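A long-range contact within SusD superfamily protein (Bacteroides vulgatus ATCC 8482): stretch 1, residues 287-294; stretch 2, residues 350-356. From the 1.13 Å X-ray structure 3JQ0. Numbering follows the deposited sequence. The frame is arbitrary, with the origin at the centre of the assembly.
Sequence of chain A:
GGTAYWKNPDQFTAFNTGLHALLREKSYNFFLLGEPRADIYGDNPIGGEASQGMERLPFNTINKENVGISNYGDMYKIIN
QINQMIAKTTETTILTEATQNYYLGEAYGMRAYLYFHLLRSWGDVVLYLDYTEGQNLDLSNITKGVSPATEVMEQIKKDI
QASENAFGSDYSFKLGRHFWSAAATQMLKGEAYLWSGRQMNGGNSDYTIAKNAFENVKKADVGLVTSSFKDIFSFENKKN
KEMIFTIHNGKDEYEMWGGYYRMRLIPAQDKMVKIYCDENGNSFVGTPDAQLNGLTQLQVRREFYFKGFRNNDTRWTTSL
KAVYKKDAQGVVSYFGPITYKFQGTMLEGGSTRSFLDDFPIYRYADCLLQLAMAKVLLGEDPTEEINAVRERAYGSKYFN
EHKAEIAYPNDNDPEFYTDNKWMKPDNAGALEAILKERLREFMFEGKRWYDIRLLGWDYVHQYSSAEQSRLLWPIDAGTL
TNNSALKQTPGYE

Stretch 1 (287-294) TPDAQLNG
Stretch 2, residues 350-356: GSTRSFL

What holds the two stretches together most firmly? Arg 353 does, from both its backbone and its side chain, and Gln 291 answers it twice. The amide N of Arg 353 donates to O of Gln 291 at 2.8 Å with a nearly straight N-H...O angle of 160°. Both CA-to-CB bonds point toward the opposite stretch, so the side chains meet as well: NE of Arg 353 donates to OE1 of Gln 291 at 2.9 Å, and NH2 of Arg 353 adds a weak bond to the same OE1 at 3.0 Å. Gln 291 is m, t with chi3 near -11°; Arg 353 is t, p, p with chi4 near 78°, a folded course that brings its guanidinium back to stretch 1.

How does the backbone of stretch 1 prepare this site? Residues 288-291 form a 3-10 segment, with phi between -60° and -81° and psi between -12° and -27°. N of Ala 290 bonds to O of Thr 287 (3.1 Å), N of Gln 291 to O of Pro 288 (3.0 Å), and N of Leu 292 to O of Asp 289 (3.3 Å). O of Pro 288 also takes a weak bond from NH2 of Arg 353 at 2.9 Å, lying near the guanidinium plane, as OE1 of Gln 291 does.

Where do the backbones come closest, and what do waters add? Register is set by Gln 291 and Thr 352, whose CA atoms lie 4.6 Å apart. CA of Thr 352, in an extended residue (-128/156), makes a CA-H...O contact of 3.3 Å with O of Gln 291, the carbonyl already bonded to the next amide. Water 1 donates to OD1 of Asp 289 (2.8 Å) and accepts from NH2 of Arg 353 (2.8 Å), linking an acid and a base whose side chains do not touch. Water 2 donates to O of Asn 293 (2.9 Å) and to O of Arg 353 (2.8 Å), joining the two stretches beyond the direct amide bond.

What packs around this polar centre? Leu 292 (m, t) starts sideways, but its end comes nearer: CD2 lies over one face of the Arg 353 guanidinium, 3.8 Å from NH1, and 4.1 Å from CZ of Phe 355. Phe 355 points toward stretch 1 with chi1 -67° and chi2 -78°. Farther out, CB of Asn 293 (chi1 t) meets CG2 of Thr 352 (chi1 p) at 3.7 Å. Together the stretches bury 371 Å².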

# COMPACT_ATOMS: atom_id res chain seq x y z
N THR A 287 -17.68 24.99 -4.65
CA THR A 287 -17.44 23.67 -5.23
C THR A 287 -17.14 22.66 -4.15
O THR A 287 -16.80 23.01 -3.04
CB THR A 287 -16.22 23.72 -6.21
OG1 THR A 287 -15.00 23.63 -5.47
CG2 THR A 287 -16.24 24.91 -7.15
N PRO A 288 -17.22 21.36 -4.47
CA PRO A 288 -16.89 20.37 -3.45
C PRO A 288 -15.48 20.48 -2.95
O PRO A 288 -15.23 20.09 -1.81
CB PRO A 288 -17.10 19.05 -4.20
CG PRO A 288 -18.17 19.38 -5.21
CD PRO A 288 -17.81 20.75 -5.66
N ASP A 289 -14.55 20.99 -3.76
CA ASP A 289 -13.16 21.07 -3.34
C ASP A 289 -12.93 22.06 -2.20
O ASP A 289 -11.96 21.93 -1.48
CB ASP A 289 -12.27 21.40 -4.53
CG ASP A 289 -12.19 20.27 -5.52
OD1 ASP A 289 -11.97 19.11 -5.09
OD2 ASP A 289 -12.33 20.51 -6.73
N ALA A 290 -13.86 22.98 -2.01
CA ALA A 290 -13.81 23.88 -0.86
C ALA A 290 -14.03 23.18 0.47
O ALA A 290 -13.79 23.77 1.50
CB ALA A 290 -14.83 25.01 -1.01
N GLN A 291 -14.49 21.92 0.44
CA GLN A 291 -14.73 21.14 1.67
C GLN A 291 -13.45 20.53 2.22
O GLN A 291 -13.44 20.05 3.35
CB GLN A 291 -15.71 20.01 1.40
CG GLN A 291 -17.05 20.51 0.93
CD GLN A 291 -17.91 19.42 0.29
OE1 GLN A 291 -17.45 18.33 -0.01
NE2 GLN A 291 -19.18 19.74 0.08
N LEU A 292 -12.37 20.49 1.44
CA LEU A 292 -11.16 19.78 1.88
C LEU A 292 -10.48 20.57 2.98
O LEU A 292 -10.27 21.75 2.81
CB LEU A 292 -10.19 19.58 0.71
CG LEU A 292 -10.72 18.78 -0.47
CD1 LEU A 292 -9.66 18.79 -1.62
CD2 LEU A 292 -11.14 17.34 -0.12
N ASN A 293 -10.04 19.90 4.04
CA ASN A 293 -9.29 20.56 5.10
C ASN A 293 -8.39 19.61 5.82
O ASN A 293 -8.85 18.68 6.45
CB ASN A 293 -10.20 21.19 6.14
CG ASN A 293 -9.46 22.10 7.08
OD1 ASN A 293 -8.59 22.89 6.63
ND2 ASN A 293 -9.79 22.02 8.35
N GLY A 294 -7.12 19.81 5.74
CA GLY A 294 -6.14 18.99 6.37
C GLY A 294 -4.83 19.72 6.46
O GLY A 294 -4.76 20.94 6.37
N GLY A 350 -21.98 19.16 8.37
CA GLY A 350 -20.54 19.44 8.43
C GLY A 350 -20.09 20.54 7.50
O GLY A 350 -20.83 20.93 6.58
N SER A 351 -18.89 21.07 7.75
CA SER A 351 -18.29 22.05 6.86
C SER A 351 -17.03 21.56 6.20
O SER A 351 -16.53 22.25 5.29
CB SER A 351 -17.99 23.36 7.57
OG SER A 351 -17.03 23.23 8.57
N THR A 352 -16.45 20.44 6.66
CA THR A 352 -15.26 19.89 6.04
C THR A 352 -15.48 18.42 5.72
O THR A 352 -16.24 17.72 6.39
CB THR A 352 -14.03 20.09 6.88
OG1 THR A 352 -14.12 19.30 8.06
CG2 THR A 352 -13.75 21.58 7.19
N ARG A 353 -14.73 17.93 4.73
CA ARG A 353 -14.79 16.54 4.33
C ARG A 353 -14.33 15.62 5.46
O ARG A 353 -13.40 15.96 6.18
CB ARG A 353 -13.91 16.34 3.10
CG ARG A 353 -14.19 15.08 2.30
CD ARG A 353 -15.49 15.14 1.51
NE ARG A 353 -15.54 16.21 0.52
CZ ARG A 353 -14.92 16.18 -0.67
NH1 ARG A 353 -14.15 15.16 -1.02
NH2 ARG A 353 -15.02 17.22 -1.48
N SER A 354 -14.99 14.48 5.57
CA SER A 354 -14.62 13.45 6.52
C SER A 354 -13.93 12.30 5.80
O SER A 354 -14.53 11.66 4.93
CB SER A 354 -15.86 12.96 7.26
OG SER A 354 -16.44 14.02 8.04
N PHE A 355 -12.68 12.02 6.17
CA PHE A 355 -11.87 10.99 5.51
C PHE A 355 -12.10 9.64 6.13
O PHE A 355 -11.30 9.14 6.94
CB PHE A 355 -10.40 11.45 5.48
CG PHE A 355 -10.23 12.65 4.59
CD1 PHE A 355 -10.20 12.50 3.22
CD2 PHE A 355 -10.20 13.93 5.09
CE1 PHE A 355 -10.08 13.57 2.36
CE2 PHE A 355 -10.04 15.05 4.23
CZ PHE A 355 -10.01 14.84 2.87
N LEU A 356 -13.23 9.07 5.72
CA LEU A 356 -13.78 7.83 6.28
C LEU A 356 -13.79 6.69 5.28
O LEU A 356 -14.47 5.70 5.48
CB LEU A 356 -15.17 8.10 6.82
CG LEU A 356 -15.25 9.13 7.94
CD1 LEU A 356 -16.76 9.37 8.33
CD2 LEU A 356 -14.45 8.74 9.15
O HOH W 1 -13.33 17.14 -3.73
O HOH W 2 -11.47 17.87 5.67